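Long-range contacts in fibronectin-binding protein BBK32 (Borrelia burgdorferi, PDB 6N1L), which probably inhibits the classical complement pathway by binding the protease C1r, and is named for its binding of fibronectin: residues Phe64-Leu69 with Ala114-Gln119; Arg100-Ile105 with Lys141-Ile146. All blocks are in the same frame, centred on the assembly; numbering follows the deposited sequence.

Interaction 1. Residues Phe64-Leu69 with Ala114-Gln119; sequences FTKEDL and AKIKEQ
Ile116 O, in the last turn of helix 93-117, is approached by Lys66 NZ at 2.9 Å, a hydrogen bond as modelled but a doubtful one, because the amine sits too close to Gln119 O; Gln119 N adds a weak bond to the same Ile116 oxygen. Lys66 CG lies anti to the backbone N (chi1 180°), and the chain bends further out at chi3 (-130°), a value off the staggered ones and in keeping with an uncertain amine position. CE comes within 3.7 Å of Ile116 CG2, so the lysine lays carbon against the isoleucine branch, with the amine, as modelled, near the carbonyl. One turn along helix 66-87, Leu69 meets Ile116 tip to tip, with Leu69 CD2 lying 3.9 Å from Ile116 CD1 and 4.0 Å from Ile116 CG2. Both residues are buried, and helix 122-147 packs against them through Tyr126 on Leu69 and Ile129 on Ile116. Thr65 is the N-cap of helix 66-87; its OG1 accepts from Asp68 N at 2.9 Å, with an N-H...O angle of 147°. At the other helix, Glu118 is the first residue to leave helical backbone angles. The capped first turn of helix 66-87 thus faces the last turn of helix 93-117, with Leu69 and Ile116 packed beside helix 122-147 in the core of an all-helical bundle.

Interaction 2. Residues Arg100-Ile105 with Lys141-Ile146; sequences RKLENI and KEVQGI
Lys101 lies over Val143 and Ile146 before its amine turns to Glu142, and its atoms can be followed in order. CB is 3.9 Å from Val143 CG2. Farther out, CD reaches 3.8 Å from Ile146 CD1, the two side chains crossing at a slant. A bend at chi3 (64°) places CE back beside the valine, 3.9 Å from Val143 CG2, so that this one methyl lies against CB, CD and CE while the side chains slide past each other in opposite directions. A second bend, at chi4 (53°), sets NZ on the Glu142 side. There the two chains cross at about a right angle, and Lys101 NZ stands 3.9 Å from Glu142 OE1, a long salt bridge. A water fills in: it accepts from Lys101 NZ at 3.1 Å and donates to Glu142 OE1 at 2.8 Å. Deeper in the interface Leu102 CD2 approaches Val143 CG1 at 4.2 Å, a looser apolar contact, and Leu102 goes on to pack against Val20 and Val84 of two further helices. The local axes are 10.5 Å apart and nearly antiparallel, at 160°, as in a helical hairpin. Across the segments there is no direct hydrogen bond; the evidence points to apolar carbon packing as the main source of close contact, with the charged pair meeting through water and probably adding a modest electrostatic attraction.

In the fold
Helix 93-117 takes part in both contacts: interaction 1 pairs its C-terminal end with the start of helix 66-87, interaction 2 its N-terminal part with the last turns of helix 122-147. Their centres are 25 Å apart, on opposite sides of the chain's centre, so they tie this helix to different neighbours at separate levels of the bundle. Both are partly buried: Leu69 and Ile116, or Leu102 and Val143, are the buried residues, while the lysines are partly exposed. Interaction 1 lies at helix ends, where a lysine amine of doubtful position nears a backbone carbonyl; interaction 2 lies within continuous helices, where the amine faces a side-chain carboxylate through water.

Interaction 1. Residues Phe64-Leu69 with Ala114-Gln119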
ATOM      1  N   PHE A  64     -11.108 -11.159   7.450  1.00 33.45           N
ATOM      2  CA  PHE A  64     -10.279 -10.431   6.491  1.00 35.63           C
ATOM      3  C   PHE A  64     -10.618 -10.882   5.071  1.00 35.63           C
ATOM      4  O   PHE A  64     -10.704 -12.084   4.798  1.00 36.96           O
ATOM      5  CB  PHE A  64      -8.794 -10.669   6.801  1.00 30.54           C
ATOM      6  CG  PHE A  64      -8.343 -10.060   8.100  1.00 30.77           C
ATOM      7  CD1 PHE A  64      -8.469 -10.754   9.299  1.00 30.30           C
ATOM      8  CD2 PHE A  64      -7.820  -8.767   8.136  1.00 33.96           C
ATOM      9  CE1 PHE A  64      -8.066 -10.182  10.492  1.00 29.22           C
ATOM     10  CE2 PHE A  64      -7.418  -8.185   9.332  1.00 33.66           C
ATOM     11  CZ  PHE A  64      -7.549  -8.894  10.519  1.00 33.70           C
ATOM     12  N   THR A  65     -10.790  -9.919   4.153  1.00 36.26           N
ATOM     13  CA  THR A  65     -11.230 -10.231   2.798  1.00 39.42           C
ATOM     14  C   THR A  65     -10.188  -9.836   1.760  1.00 44.81           C
ATOM     15  O   THR A  65      -9.457  -8.850   1.919  1.00 40.82           O
ATOM     16  CB  THR A  65     -12.558  -9.531   2.452  1.00 40.61           C
ATOM     17  OG1 THR A  65     -12.392  -8.105   2.458  1.00 41.80           O
ATOM     18  CG2 THR A  65     -13.636  -9.899   3.464  1.00 41.81           C
ATOM     19  N   LYS A  66     -10.138 -10.624   0.683  1.00 44.28           N
ATOM     20  CA  LYS A  66      -9.370 -10.234  -0.493  1.00 45.75           C
ATOM     21  C   LYS A  66      -9.951  -8.988  -1.142  1.00 45.39           C
ATOM     22  O   LYS A  66      -9.202  -8.177  -1.704  1.00 44.22           O
ATOM     23  CB  LYS A  66      -9.322 -11.383  -1.497  1.00 46.55           C
ATOM     24  CG  LYS A  66      -8.544 -11.048  -2.761  1.00 49.03           C
ATOM     25  CD  LYS A  66      -8.203 -12.291  -3.523  1.00 55.31           C
ATOM     26  CE  LYS A  66      -6.739 -12.301  -3.871  1.00 51.60           C
ATOM     27  NZ  LYS A  66      -6.276 -13.658  -4.221  1.00 52.99           N
ATOM     28  N   GLU A  67     -11.278  -8.825  -1.080  1.00 42.12           N
ATOM     29  CA  GLU A  67     -11.907  -7.607  -1.581  1.00 44.37           C
ATOM     30  C   GLU A  67     -11.340  -6.368  -0.899  1.00 42.04           C
ATOM     31  O   GLU A  67     -11.070  -5.357  -1.558  1.00 39.37           O
ATOM     32  CB  GLU A  67     -13.423  -7.681  -1.380  1.00 50.70           C
ATOM     33  CG  GLU A  67     -14.139  -8.629  -2.341  1.00 56.81           C
ATOM     34  CD  GLU A  67     -14.171 -10.079  -1.858  1.00 60.11           C
ATOM     35  OE1 GLU A  67     -13.494 -10.409  -0.855  1.00 53.91           O
ATOM     36  OE2 GLU A  67     -14.882 -10.894  -2.488  1.00 62.76           O
ATOM     37  N   ASP A  68     -11.159  -6.424   0.425  1.00 40.50           N
ATOM     38  CA  ASP A  68     -10.636  -5.277   1.157  1.00 38.64           C
ATOM     39  C   ASP A  68      -9.195  -4.978   0.750  1.00 35.79           C
ATOM     40  O   ASP A  68      -8.810  -3.806   0.613  1.00 38.24           O
ATOM     41  CB  ASP A  68     -10.737  -5.536   2.657  1.00 40.94           C
ATOM     42  CG  ASP A  68     -10.065  -4.473   3.491  1.00 44.98           C
ATOM     43  OD1 ASP A  68     -10.542  -3.313   3.496  1.00 52.86           O
ATOM     44  OD2 ASP A  68      -9.052  -4.802   4.159  1.00 47.81           O
ATOM     45  N   LEU A  69      -8.384  -6.023   0.576  1.00 34.45           N
ATOM     46  CA  LEU A  69      -7.016  -5.819   0.101  1.00 36.37           C
ATOM     47  C   LEU A  69      -7.019  -5.206  -1.295  1.00 40.82           C
ATOM     48  O   LEU A  69      -6.234  -4.287  -1.588  1.00 36.35           O
ATOM     49  CB  LEU A  69      -6.250  -7.144   0.114  1.00 32.71           C
ATOM     50  CG  LEU A  69      -4.832  -7.148  -0.482  1.00 33.83           C
ATOM     51  CD1 LEU A  69      -3.942  -6.168   0.270  1.00 34.72           C
ATOM     52  CD2 LEU A  69      -4.197  -8.537  -0.502  1.00 34.66           C
ATOM     53  N   ALA A 114      -1.514  -7.531  -9.912  1.00 37.62           N
ATOM     54  CA  ALA A 114      -1.528  -8.774 -10.673  1.00 43.66           C
ATOM     55  C   ALA A 114      -1.079  -9.953  -9.816  1.00 44.91           C
ATOM     56  O   ALA A 114      -1.637 -11.051  -9.932  1.00 46.61           O
ATOM     57  CB  ALA A 114      -0.643  -8.636 -11.912  1.00 45.98           C
ATOM     58  N   LYS A 115      -0.068  -9.748  -8.958  1.00 44.26           N
ATOM     59  CA  LYS A 115       0.389 -10.813  -8.065  1.00 48.20           C
ATOM     60  C   LYS A 115      -0.706 -11.222  -7.091  1.00 45.22           C
ATOM     61  O   LYS A 115      -0.868 -12.411  -6.795  1.00 50.61           O
ATOM     62  CB  LYS A 115       1.636 -10.374  -7.292  1.00 39.76           C
ATOM     63  CG  LYS A 115       2.932 -10.437  -8.071  1.00 49.51           C
ATOM     64  CD  LYS A 115       4.109  -9.985  -7.214  1.00 46.76           C
ATOM     65  CE  LYS A 115       5.414 -10.083  -7.977  1.00 52.02           C
ATOM     66  NZ  LYS A 115       6.535  -9.488  -7.209  1.00 54.98           N
ATOM     67  N   ILE A 116      -1.463 -10.251  -6.575  1.00 37.74           N
ATOM     68  CA  ILE A 116      -2.547 -10.547  -5.640  1.00 44.45           C
ATOM     69  C   ILE A 116      -3.625 -11.387  -6.312  1.00 51.08           C
ATOM     70  O   ILE A 116      -4.241 -12.249  -5.673  1.00 49.08           O
ATOM     71  CB  ILE A 116      -3.123  -9.232  -5.076  1.00 45.29           C
ATOM     72  CG1 ILE A 116      -2.129  -8.587  -4.114  1.00 42.32           C
ATOM     73  CG2 ILE A 116      -4.468  -9.449  -4.392  1.00 48.86           C
ATOM     74  CD1 ILE A 116      -2.506  -7.175  -3.769  1.00 43.51           C
ATOM     75  N   LYS A 117      -3.862 -11.162  -7.606  1.00 50.53           N
ATOM     76  CA  LYS A 117      -4.902 -11.906  -8.311  1.00 52.79           C
ATOM     77  C   LYS A 117      -4.554 -13.386  -8.436  1.00 52.06           C
ATOM     78  O   LYS A 117      -5.441 -14.242  -8.344  1.00 58.98           O
ATOM     79  CB  LYS A 117      -5.136 -11.292  -9.689  1.00 54.56           C
ATOM     80  CG  LYS A 117      -6.080 -10.121  -9.667  1.00 54.65           C
ATOM     81  CD  LYS A 117      -6.074  -9.383 -10.993  1.00 56.41           C
ATOM     82  CE  LYS A 117      -7.017  -8.191 -10.942  1.00 62.90           C
ATOM     83  NZ  LYS A 117      -6.816  -7.292 -12.109  1.00 63.35           N
ATOM     84  N   GLU A 118      -3.277 -13.713  -8.617  1.00 51.73           N
ATOM     85  CA  GLU A 118      -2.866 -15.095  -8.837  1.00 56.50           C
ATOM     86  C   GLU A 118      -2.682 -15.890  -7.536  1.00 59.30           C
ATOM     87  O   GLU A 118      -2.110 -16.990  -7.578  1.00 60.93           O
ATOM     88  CB  GLU A 118      -1.579 -15.136  -9.671  1.00 57.36           C
ATOM     89  CG  GLU A 118      -0.307 -14.743  -8.926  1.00 57.06           C
ATOM     90  CD  GLU A 118       0.850 -14.425  -9.869  1.00 62.35           C
ATOM     91  OE1 GLU A 118       0.596 -14.196 -11.073  1.00 66.87           O
ATOM     92  OE2 GLU A 118       2.013 -14.394  -9.409  1.00 63.41           O
ATOM     93  N   GLN A 119      -3.163 -15.384  -6.402  1.00 55.90           N
ATOM     94  CA  GLN A 119      -3.020 -16.047  -5.108  1.00 54.14           C
ATOM     95  C   GLN A 119      -4.410 -16.298  -4.535  1.00 55.29           C
ATOM     96  O   GLN A 119      -5.101 -15.359  -4.134  1.00 56.02           O
ATOM     97  CB  GLN A 119      -2.186 -15.203  -4.141  1.00 51.33           C
ATOM     98  CG  GLN A 119      -0.702 -15.151  -4.461  1.00 53.63           C
ATOM     99  CD  GLN A 119       0.021 -16.448  -4.146  1.00 60.62           C
ATOM    100  OE1 GLN A 119      -0.571 -17.384  -3.609  1.00 57.51           O
ATOM    101  NE2 GLN A 119       1.311 -16.509  -4.482  1.00 59.41           N
TER

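Interaction 2. Residues Arg100-Ile105 with Lys141-Ile146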
ATOM      1  N   ARG A 100       9.631  10.879 -12.457  1.00 30.54           N
ATOM      2  CA  ARG A 100      10.131   9.603 -12.944  1.00 30.78           C
ATOM      3  C   ARG A 100       9.998   8.510 -11.887  1.00 35.81           C
ATOM      4  O   ARG A 100       9.652   7.367 -12.207  1.00 32.89           O
ATOM      5  CB  ARG A 100      11.582   9.759 -13.401  1.00 36.96           C
ATOM      6  CG  ARG A 100      11.697  10.606 -14.664  1.00 37.63           C
ATOM      7  CD  ARG A 100      13.129  10.587 -15.224  1.00 40.61           C
ATOM      8  NE  ARG A 100      14.047  11.346 -14.376  1.00 44.68           N
ATOM      9  CZ  ARG A 100      14.281  12.648 -14.504  1.00 45.51           C
ATOM     10  NH1 ARG A 100      13.664  13.350 -15.448  1.00 46.06           N
ATOM     11  NH2 ARG A 100      15.132  13.252 -13.686  1.00 49.82           N
ATOM     12  N   LYS A 101      10.259   8.840 -10.623  1.00 34.95           N
ATOM     13  CA  LYS A 101      10.107   7.837  -9.571  1.00 34.99           C
ATOM     14  C   LYS A 101       8.649   7.413  -9.426  1.00 31.66           C
ATOM     15  O   LYS A 101       8.356   6.230  -9.241  1.00 31.80           O
ATOM     16  CB  LYS A 101      10.633   8.381  -8.246  1.00 37.79           C
ATOM     17  CG  LYS A 101      12.139   8.627  -8.222  1.00 44.39           C
ATOM     18  CD  LYS A 101      12.584   9.232  -6.891  1.00 50.17           C
ATOM     19  CE  LYS A 101      12.356   8.275  -5.724  1.00 52.22           C
ATOM     20  NZ  LYS A 101      12.975   6.931  -5.957  1.00 59.02           N
ATOM     21  N   LEU A 102       7.728   8.372  -9.517  1.00 30.81           N
ATOM     22  CA  LEU A 102       6.310   8.061  -9.381  1.00 30.03           C
ATOM     23  C   LEU A 102       5.822   7.154 -10.506  1.00 31.15           C
ATOM     24  O   LEU A 102       5.016   6.250 -10.274  1.00 29.81           O
ATOM     25  CB  LEU A 102       5.507   9.367  -9.340  1.00 28.00           C
ATOM     26  CG  LEU A 102       5.676  10.231  -8.094  1.00 31.03           C
ATOM     27  CD1 LEU A 102       5.051  11.584  -8.307  1.00 33.03           C
ATOM     28  CD2 LEU A 102       5.017   9.572  -6.882  1.00 34.32           C
ATOM     29  N   GLU A 103       6.288   7.375 -11.735  1.00 30.51           N
ATOM     30  CA  GLU A 103       5.903   6.476 -12.818  1.00 34.32           C
ATOM     31  C   GLU A 103       6.431   5.066 -12.583  1.00 35.11           C
ATOM     32  O   GLU A 103       5.740   4.081 -12.870  1.00 34.49           O
ATOM     33  CB  GLU A 103       6.393   7.023 -14.156  1.00 37.89           C
ATOM     34  CG  GLU A 103       5.631   8.248 -14.574  1.00 41.67           C
ATOM     35  CD  GLU A 103       5.734   8.537 -16.063  1.00 51.54           C
ATOM     36  OE1 GLU A 103       6.878   8.691 -16.544  1.00 44.23           O
ATOM     37  OE2 GLU A 103       4.669   8.612 -16.735  1.00 48.97           O
ATOM     38  N   ASN A 104       7.649   4.949 -12.052  1.00 33.43           N
ATOM     39  CA  ASN A 104       8.175   3.631 -11.717  1.00 32.05           C
ATOM     40  C   ASN A 104       7.306   2.962 -10.664  1.00 32.70           C
ATOM     41  O   ASN A 104       7.023   1.760 -10.746  1.00 34.91           O
ATOM     42  CB  ASN A 104       9.607   3.744 -11.204  1.00 37.19           C
ATOM     43  CG  ASN A 104      10.598   4.075 -12.301  1.00 41.35           C
ATOM     44  OD1 ASN A 104      10.398   3.716 -13.459  1.00 43.03           O
ATOM     45  ND2 ASN A 104      11.674   4.760 -11.936  1.00 45.43           N
ATOM     46  N   ILE A 105       6.854   3.739  -9.682  1.00 31.74           N
ATOM     47  CA  ILE A 105       6.032   3.187  -8.608  1.00 30.61           C
ATOM     48  C   ILE A 105       4.658   2.783  -9.126  1.00 31.92           C
ATOM     49  O   ILE A 105       4.116   1.742  -8.735  1.00 29.70           O
ATOM     50  CB  ILE A 105       5.939   4.210  -7.467  1.00 30.69           C
ATOM     51  CG1 ILE A 105       7.262   4.241  -6.696  1.00 33.65           C
ATOM     52  CG2 ILE A 105       4.715   3.954  -6.563  1.00 31.16           C
ATOM     53  CD1 ILE A 105       7.450   5.483  -5.883  1.00 35.13           C
ATOM     54  N   LYS A 141       8.469   8.428   0.367  1.00 38.36           N
ATOM     55  CA  LYS A 141       9.005   9.409   1.305  1.00 41.35           C
ATOM     56  C   LYS A 141      10.153  10.194   0.677  1.00 43.97           C
ATOM     57  O   LYS A 141      10.289  11.401   0.913  1.00 46.10           O
ATOM     58  CB  LYS A 141       9.460   8.709   2.589  1.00 43.94           C
ATOM     59  CG  LYS A 141       8.310   8.324   3.515  1.00 47.33           C
ATOM     60  CD  LYS A 141       8.762   7.326   4.581  1.00 49.31           C
ATOM     61  CE  LYS A 141       7.588   6.791   5.379  1.00 51.31           C
ATOM     62  NZ  LYS A 141       7.006   7.819   6.290  1.00 55.83           N
ATOM     63  N   GLU A 142      10.989   9.521  -0.118  1.00 42.54           N
ATOM     64  CA  GLU A 142      12.022  10.220  -0.882  1.00 46.92           C
ATOM     65  C   GLU A 142      11.409  11.235  -1.839  1.00 48.81           C
ATOM     66  O   GLU A 142      11.904  12.364  -1.962  1.00 50.12           O
ATOM     67  CB  GLU A 142      12.868   9.216  -1.653  1.00 44.59           C
ATOM     68  CG  GLU A 142      14.024   8.663  -0.849  1.00 51.60           C
ATOM     69  CD  GLU A 142      14.319   7.207  -1.149  1.00 57.99           C
ATOM     70  OE1 GLU A 142      14.331   6.818  -2.341  1.00 58.88           O
ATOM     71  OE2 GLU A 142      14.545   6.445  -0.180  1.00 62.13           O
ATOM     72  N   VAL A 143      10.338  10.844  -2.538  1.00 44.18           N
ATOM     73  CA  VAL A 143       9.663  11.752  -3.462  1.00 45.12           C
ATOM     74  C   VAL A 143       9.248  13.025  -2.743  1.00 52.01           C
ATOM     75  O   VAL A 143       9.448  14.139  -3.247  1.00 50.85           O
ATOM     76  CB  VAL A 143       8.452  11.052  -4.111  1.00 37.47           C
ATOM     77  CG1 VAL A 143       7.471  12.080  -4.663  1.00 38.96           C
ATOM     78  CG2 VAL A 143       8.908  10.082  -5.190  1.00 38.22           C
ATOM     79  N   GLN A 144       8.675  12.879  -1.546  1.00 47.02           N
ATOM     80  CA  GLN A 144       8.246  14.042  -0.783  1.00 52.41           C
ATOM     81  C   GLN A 144       9.407  14.977  -0.484  1.00 57.26           C
ATOM     82  O   GLN A 144       9.237  16.200  -0.510  1.00 62.35           O
ATOM     83  CB  GLN A 144       7.567  13.596   0.511  1.00 49.97           C
ATOM     84  CG  GLN A 144       6.212  12.931   0.305  1.00 50.51           C
ATOM     85  CD  GLN A 144       5.127  13.908  -0.144  1.00 51.22           C
ATOM     86  OE1 GLN A 144       5.309  14.683  -1.091  1.00 57.83           O
ATOM     87  NE2 GLN A 144       3.989  13.871   0.533  1.00 52.90           N
ATOM     88  N   GLY A 145      10.591  14.430  -0.219  1.00 54.46           N
ATOM     89  CA  GLY A 145      11.740  15.285   0.038  1.00 59.85           C
ATOM     90  C   GLY A 145      12.253  15.971  -1.207  1.00 59.49           C
ATOM     91  O   GLY A 145      12.715  17.117  -1.154  1.00 61.61           O
ATOM     92  N   ILE A 146      12.188  15.282  -2.353  1.00 56.47           N
ATOM     93  CA  ILE A 146      12.723  15.802  -3.605  1.00 56.63           C
ATOM     94  C   ILE A 146      11.988  17.060  -4.053  1.00 58.95           C
ATOM     95  O   ILE A 146      12.573  17.924  -4.718  1.00 65.10           O
ATOM     96  CB  ILE A 146      12.682  14.690  -4.675  1.00 52.96           C
ATOM     97  CG1 ILE A 146      13.769  13.653  -4.390  1.00 54.86           C
ATOM     98  CG2 ILE A 146      12.838  15.255  -6.081  1.00 57.21           C
ATOM     99  CD1 ILE A 146      13.804  12.503  -5.372  1.00 51.20           C
TER
HETATM  100  O   HOH W   1      13.989   4.627  -4.080  1.00 51.89           O